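Local coordinates for cyanate lyase C-terminal domain-containing protein (PDB 5UK3), which is a cyanase that breaks down cyanate, probably with bicarbonate, to give ammonia and carbon dioxide, at the interface of chains A and B. Numbering follows the deposited sequence. Chains: chain A/B, Uncharacterized protein.

Contact 1: the interface of chains A and B. Residues chain A 120, 125, 129-131, 146-150; chain B 135, 140-143.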
loop_
_atom_site.group_PDB
_atom_site.type_symbol
_atom_site.label_atom_id
_atom_site.label_comp_id
_atom_site.label_asym_id
_atom_site.label_seq_id
_atom_site.Cartn_x
_atom_site.Cartn_y
_atom_site.Cartn_z
ATOM N N PHE A 120 -14.586 -23.437 -22.373
ATOM C CA PHE A 120 -15.596 -23.790 -21.361
ATOM C C PHE A 120 -16.787 -22.843 -21.289
ATOM O O PHE A 120 -17.869 -23.249 -20.886
ATOM C CB PHE A 120 -14.964 -23.820 -19.969
ATOM C CG PHE A 120 -13.907 -24.859 -19.809
ATOM C CD1 PHE A 120 -12.620 -24.610 -20.233
ATOM C CD2 PHE A 120 -14.196 -26.082 -19.226
ATOM C CE1 PHE A 120 -11.635 -25.565 -20.079
ATOM C CE2 PHE A 120 -13.216 -27.041 -19.069
ATOM C CZ PHE A 120 -11.932 -26.778 -19.491
ATOM N N MET A 125 -12.335 -21.464 -12.903
ATOM C CA MET A 125 -11.871 -22.724 -12.414
ATOM C C MET A 125 -11.766 -22.577 -10.922
ATOM O O MET A 125 -11.050 -21.699 -10.447
ATOM C CB MET A 125 -10.498 -23.057 -12.981
ATOM C CG MET A 125 -10.014 -24.430 -12.531
ATOM S SD MET A 125 -8.243 -24.655 -12.655
ATOM C CE MET A 125 -7.779 -24.006 -11.047
ATOM N N ASP A 129 -12.642 -27.030 -5.163
ATOM C CA ASP A 129 -12.695 -28.387 -5.701
ATOM C C ASP A 129 -11.550 -28.519 -6.699
ATOM O O ASP A 129 -11.728 -28.265 -7.895
ATOM C CB ASP A 129 -14.049 -28.655 -6.361
ATOM C CG ASP A 129 -14.187 -30.095 -6.867
ATOM O OD1 ASP A 129 -13.224 -30.891 -6.709
ATOM O OD2 ASP A 129 -15.257 -30.431 -7.430
ATOM N N CYS A 130 -10.367 -28.876 -6.197
ATOM C CA CYS A 130 -9.140 -28.746 -6.962
ATOM C C CYS A 130 -8.088 -29.738 -6.517
ATOM O O CYS A 130 -7.805 -29.823 -5.336
ATOM C CB CYS A 130 -8.615 -27.322 -6.785
ATOM S SG CYS A 130 -7.512 -26.807 -8.110
ATOM N N LYS A 131 -7.527 -30.501 -7.452
ATOM C CA LYS A 131 -6.491 -31.513 -7.150
ATOM C C LYS A 131 -5.172 -31.115 -7.747
ATOM O O LYS A 131 -5.013 -31.186 -8.960
ATOM C CB LYS A 131 -6.850 -32.887 -7.735
ATOM C CG LYS A 131 -8.147 -33.460 -7.219
ATOM C CD LYS A 131 -8.566 -34.709 -7.981
ATOM C CE LYS A 131 -9.987 -35.147 -7.601
ATOM N NZ LYS A 131 -10.957 -35.092 -8.735
ATOM N N ILE A 146 -2.731 -29.141 -12.259
ATOM C CA ILE A 146 -3.854 -28.636 -11.483
ATOM C C ILE A 146 -5.167 -29.092 -12.161
ATOM O O ILE A 146 -5.346 -28.874 -13.339
ATOM C CB ILE A 146 -3.771 -27.105 -11.411
ATOM C CG1 ILE A 146 -2.446 -26.704 -10.758
ATOM C CG2 ILE A 146 -4.944 -26.557 -10.633
ATOM C CD1 ILE A 146 -2.177 -25.220 -10.752
ATOM N N ASP A 147 -6.086 -29.668 -11.393
ATOM C CA ASP A 147 -7.318 -30.254 -11.920
ATOM C C ASP A 147 -8.502 -29.684 -11.139
ATOM O O ASP A 147 -8.827 -30.160 -10.047
ATOM C CB ASP A 147 -7.233 -31.788 -11.798
ATOM C CG ASP A 147 -8.560 -32.518 -12.124
ATOM O OD1 ASP A 147 -9.544 -31.839 -12.496
ATOM O OD2 ASP A 147 -8.597 -33.786 -12.046
ATOM N N GLY A 148 -9.190 -28.714 -11.739
ATOM C CA GLY A 148 -10.241 -27.961 -11.038
ATOM C C GLY A 148 -11.604 -28.014 -11.700
ATOM O O GLY A 148 -11.692 -28.255 -12.901
ATOM N N LYS A 149 -12.667 -27.825 -10.912
ATOM C CA LYS A 149 -14.049 -27.803 -11.453
ATOM C C LYS A 149 -14.245 -26.467 -12.130
ATOM O O LYS A 149 -13.790 -25.444 -11.634
ATOM C CB LYS A 149 -15.151 -28.031 -10.392
ATOM N N PHE A 150 -14.874 -26.507 -13.297
ATOM C CA PHE A 150 -15.312 -25.317 -13.980
ATOM C C PHE A 150 -16.679 -24.958 -13.433
ATOM O O PHE A 150 -17.565 -25.801 -13.431
ATOM C CB PHE A 150 -15.406 -25.557 -15.475
ATOM C CG PHE A 150 -15.935 -24.388 -16.218
ATOM C CD1 PHE A 150 -15.161 -23.232 -16.340
ATOM C CD2 PHE A 150 -17.223 -24.401 -16.744
ATOM C CE1 PHE A 150 -15.653 -22.118 -17.006
ATOM C CE2 PHE A 150 -17.723 -23.296 -17.415
ATOM C CZ PHE A 150 -16.937 -22.156 -17.557
ATOM N N THR B 135 -6.624 -27.749 -20.794
ATOM C CA THR B 135 -7.381 -28.825 -21.446
ATOM C C THR B 135 -8.693 -29.043 -20.721
ATOM O O THR B 135 -8.747 -29.002 -19.483
ATOM C CB THR B 135 -6.616 -30.170 -21.366
ATOM O OG1 THR B 135 -5.264 -29.993 -21.789
ATOM C CG2 THR B 135 -7.262 -31.220 -22.239
ATOM N N SER B 140 -15.695 -32.578 -17.995
ATOM C CA SER B 140 -15.601 -31.122 -18.063
ATOM C C SER B 140 -14.847 -30.399 -16.940
ATOM O O SER B 140 -15.341 -29.425 -16.378
ATOM C CB SER B 140 -17.008 -30.549 -18.180
ATOM O OG SER B 140 -17.818 -31.041 -17.129
ATOM N N ARG B 141 -13.660 -30.880 -16.608
ATOM C CA ARG B 141 -12.852 -30.279 -15.571
ATOM C C ARG B 141 -11.718 -29.575 -16.264
ATOM O O ARG B 141 -11.273 -29.996 -17.330
ATOM C CB ARG B 141 -12.327 -31.352 -14.622
ATOM C CG ARG B 141 -13.402 -31.864 -13.686
ATOM C CD ARG B 141 -12.853 -32.866 -12.698
ATOM N NE ARG B 141 -12.132 -32.189 -11.617
ATOM C CZ ARG B 141 -12.692 -31.598 -10.563
ATOM N NH1 ARG B 141 -14.018 -31.548 -10.408
ATOM N NH2 ARG B 141 -11.914 -31.044 -9.640
ATOM N N VAL B 142 -11.237 -28.503 -15.651
ATOM C CA VAL B 142 -10.149 -27.711 -16.221
ATOM C C VAL B 142 -8.854 -28.362 -15.801
ATOM O O VAL B 142 -8.637 -28.552 -14.631
ATOM C CB VAL B 142 -10.139 -26.271 -15.693
ATOM C CG1 VAL B 142 -9.119 -25.451 -16.459
ATOM C CG2 VAL B 142 -11.505 -25.623 -15.842
ATOM N N ILE B 143 -8.018 -28.729 -16.751
ATOM C CA ILE B 143 -6.790 -29.414 -16.430
ATOM C C ILE B 143 -5.668 -28.544 -16.944
ATOM O O ILE B 143 -5.472 -28.404 -18.144
ATOM C CB ILE B 143 -6.718 -30.834 -17.064
ATOM C CG1 ILE B 143 -7.807 -31.779 -16.623
ATOM C CG2 ILE B 143 -5.339 -31.419 -16.972
ATOM C CD1 ILE B 143 -7.792 -32.105 -15.213
#
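Antiparallel strand pairing forms the backbone part of this dimer interface: strand 141-152 of chain A meets the start of the same strand in chain B, pairing A:Gly148 with B:Val142. Two backbone hydrogen bonds close this pair. A:Gly148 N gives its hydrogen to B:Val142 O at 2.9 Å, in the carbonyl plane, and B:Val142 N answers to A:Gly148 O at 2.8 Å, nearly along the C=O axis. Together they fix the register of the two strands.

The polar side-chain contact belongs to B:Arg141. Its CG lies anti to the carbonyl carbon, beside the backbone N, and the chain bends at chi3 (78°), so the guanidinium reaches A:Asp147 side-on. B:Arg141 NE forms a salt bridge with A:Asp147 OD1 at 2.8 Å, meeting the carboxylate oxygen from above its plane, while B:Arg141 NH2 bonds to the backbone A:Asp147 O at 3.2 Å. The carboxylate and guanidinium planes stand 66° apart. Farther along, B:Arg141 NH2 makes a weaker salt bridge to A:Asp129 OD1, also 3.2 Å, and NH1 reaches OD2 of the same carboxylate only weakly. One guanidinium face rests against the A:Gly148-A:Lys149 peptide; A:Lys131 NZ stands off the opposite face, a like charge that the two aspartates would probably offset.

Apolar packing surrounds B:Val142. B:Val142 CB abuts A:Met125 CG at 3.7 Å, the two side chains crossing obliquely. A:Phe120 presents one face to CG2 near the ring rim. Within chain A, A:Phe120 CB sits over the centre of the A:Phe150 ring, 3.4 Å above its plane.

Contact 2: the interface of chains A and B. Residues chain A 109-110, 113, 116-117, 123-124; chain B 95, 97-98, 101, 142.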
loop_
_atom_site.group_PDB
_atom_site.type_symbol
_atom_site.label_atom_id
_atom_site.label_comp_id
_atom_site.label_asym_id
_atom_site.label_seq_id
_atom_site.Cartn_x
_atom_site.Cartn_y
_atom_site.Cartn_z
ATOM N N GLY A 109 -1.786 -14.975 -17.599
ATOM C CA GLY A 109 -3.120 -14.904 -17.034
ATOM C C GLY A 109 -4.156 -14.601 -18.075
ATOM O O GLY A 109 -5.126 -15.328 -18.200
ATOM N N SER A 110 -3.943 -13.557 -18.859
ATOM C CA SER A 110 -4.938 -13.175 -19.857
ATOM C C SER A 110 -5.129 -14.228 -20.928
ATOM O O SER A 110 -6.234 -14.376 -21.443
ATOM C CB SER A 110 -4.594 -11.850 -20.526
ATOM O OG SER A 110 -3.451 -11.962 -21.350
ATOM N N ARG A 113 -7.232 -16.965 -19.423
ATOM C CA ARG A 113 -8.554 -16.433 -19.323
ATOM C C ARG A 113 -9.269 -16.600 -20.651
ATOM O O ARG A 113 -10.396 -17.110 -20.706
ATOM C CB ARG A 113 -8.475 -14.964 -18.948
ATOM C CG ARG A 113 -9.783 -14.436 -18.468
ATOM C CD ARG A 113 -9.627 -13.071 -17.811
ATOM N NE ARG A 113 -10.896 -12.408 -18.019
ATOM C CZ ARG A 113 -11.270 -11.850 -19.169
ATOM N NH1 ARG A 113 -10.443 -11.839 -20.223
ATOM N NH2 ARG A 113 -12.478 -11.291 -19.263
ATOM N N ILE A 116 -9.851 -20.402 -21.559
ATOM C CA ILE A 116 -10.896 -21.005 -20.749
ATOM C C ILE A 116 -12.259 -20.468 -21.181
ATOM O O ILE A 116 -13.222 -21.239 -21.245
ATOM C CB ILE A 116 -10.673 -20.809 -19.237
ATOM C CG1 ILE A 116 -9.504 -21.676 -18.774
ATOM C CG2 ILE A 116 -11.902 -21.233 -18.449
ATOM C CD1 ILE A 116 -8.926 -21.248 -17.443
ATOM N N HIS A 117 -12.336 -19.181 -21.509
ATOM C CA HIS A 117 -13.607 -18.641 -21.973
ATOM C C HIS A 117 -14.090 -19.278 -23.253
ATOM O O HIS A 117 -15.266 -19.586 -23.381
ATOM C CB HIS A 117 -13.577 -17.119 -22.175
ATOM C CG HIS A 117 -13.548 -16.351 -20.895
ATOM N ND1 HIS A 117 -13.231 -15.015 -20.808
ATOM C CD2 HIS A 117 -13.809 -16.759 -19.635
ATOM C CE1 HIS A 117 -13.281 -14.641 -19.542
ATOM N NE2 HIS A 117 -13.632 -15.681 -18.813
ATOM N N GLY A 123 -17.001 -18.531 -17.089
ATOM C CA GLY A 123 -16.934 -18.994 -15.712
ATOM C C GLY A 123 -15.541 -18.876 -15.159
ATOM O O GLY A 123 -14.760 -18.037 -15.603
ATOM N N ILE A 124 -15.260 -19.742 -14.195
ATOM C CA ILE A 124 -13.973 -19.839 -13.562
ATOM C C ILE A 124 -13.599 -21.265 -13.237
ATOM O O ILE A 124 -14.432 -22.147 -13.283
ATOM C CB ILE A 124 -13.993 -19.136 -12.232
ATOM C CG1 ILE A 124 -15.012 -19.807 -11.303
ATOM C CG2 ILE A 124 -14.305 -17.654 -12.422
ATOM C CD1 ILE A 124 -14.720 -19.525 -9.868
ATOM N N ASP B 95 -9.847 -9.958 -11.495
ATOM C CA ASP B 95 -10.719 -10.849 -12.254
ATOM C C ASP B 95 -10.865 -12.125 -11.460
ATOM O O ASP B 95 -9.873 -12.714 -11.070
ATOM C CB ASP B 95 -10.215 -11.201 -13.654
ATOM C CG ASP B 95 -11.315 -11.846 -14.511
ATOM O OD1 ASP B 95 -12.130 -11.106 -15.122
ATOM O OD2 ASP B 95 -11.381 -13.091 -14.565
ATOM N N LEU B 97 -11.500 -15.160 -12.202
ATOM C CA LEU B 97 -10.806 -16.328 -12.760
ATOM C C LEU B 97 -9.340 -16.309 -12.404
ATOM O O LEU B 97 -8.792 -17.309 -12.044
ATOM C CB LEU B 97 -10.963 -16.381 -14.276
ATOM C CG LEU B 97 -10.466 -17.642 -14.962
ATOM C CD1 LEU B 97 -11.323 -17.896 -16.192
ATOM C CD2 LEU B 97 -9.004 -17.546 -15.367
ATOM N N ILE B 98 -8.721 -15.154 -12.519
ATOM C CA ILE B 98 -7.322 -15.049 -12.235
ATOM C C ILE B 98 -7.068 -15.112 -10.725
ATOM O O ILE B 98 -6.105 -15.759 -10.288
ATOM C CB ILE B 98 -6.698 -13.761 -12.838
ATOM C CG1 ILE B 98 -6.936 -13.658 -14.367
ATOM C CG2 ILE B 98 -5.228 -13.685 -12.414
ATOM C CD1 ILE B 98 -6.108 -14.574 -15.205
ATOM N N PHE B 101 -6.414 -18.599 -9.273
ATOM C CA PHE B 101 -5.059 -19.134 -9.382
ATOM C C PHE B 101 -4.159 -18.542 -8.303
ATOM O O PHE B 101 -3.380 -19.256 -7.737
ATOM C CB PHE B 101 -4.468 -18.923 -10.779
ATOM C CG PHE B 101 -5.174 -19.710 -11.842
ATOM C CD1 PHE B 101 -5.232 -21.086 -11.767
ATOM C CD2 PHE B 101 -5.801 -19.075 -12.896
ATOM C CE1 PHE B 101 -5.896 -21.822 -12.721
ATOM C CE2 PHE B 101 -6.464 -19.807 -13.863
ATOM C CZ PHE B 101 -6.514 -21.186 -13.765
ATOM N N VAL B 142 -11.237 -28.503 -15.651
ATOM C CA VAL B 142 -10.149 -27.711 -16.221
ATOM C C VAL B 142 -8.854 -28.362 -15.801
ATOM O O VAL B 142 -8.637 -28.552 -14.631
ATOM C CB VAL B 142 -10.139 -26.271 -15.693
ATOM C CG1 VAL B 142 -9.119 -25.451 -16.459
ATOM C CG2 VAL B 142 -11.505 -25.623 -15.842
#
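Carboxylate oxygen OD2 of B:Asp95 is the best-held polar atom, gripped by one clear hydrogen bond: B:Leu97 N, within the same chain, donates to it at 3.1 Å from above the carboxylate plane. B:Asp95 directly precedes helix 96-120, so this bond probably caps the helix N-terminus and would hold the carboxylate toward chain A. The other oxygen, B:Asp95 OD1, receives a long, weak salt bridge from A:Arg113 NE at 3.4 Å. The A:Arg113 chain leaves its helix with CG anti to the backbone N (chi1 -165°) and stays extended to NE; its guanidinium is perpendicular to the carboxylate, and B:Asp95 OD2 lies at the guanidinium edge. A:His117 CE1 lies over the rim of one A:Arg113 guanidinium face, 3.3 Å above the plane, probably steadying its rotation. An alanine in place of B:Asp95 would lose both carboxylate contacts and would probably fray the helix start while loosening A:Arg113.

Apolar contact centres on B:Leu97, whose CG is anti to the backbone N (chi1 -172°). Its CD1 branch points between A:Gly123 O and A:Ile116 CG2, and CD2 turns toward A:Arg113 CA. On the backbone side, A:Ile124 CG2 touches B:Leu97 CA at 3.8 Å. The helices also meet where A:Gly109 lacks a side chain: the tip of B:Ile98, CD1, lies against A:Gly109 CA at 3.5 Å.

The C-alpha centres of contact 1 and contact 2 lie about 11 Å apart, and B:Val142 belongs to both. Helix 96-120 and strand 123-126 of chain A also serve both, facing strand 141-152 of chain B in contact 1 and the N-terminal part of its helix 96-120 in contact 2. Sheet pairing and helix packing are thus continuous parts of one interface. Two-fold symmetry repeats each contact with the chains exchanged, consistent with an interlocked dimer. The deposited assembly holds ten copies, in keeping with the pentamer of dimers typical of cyanases.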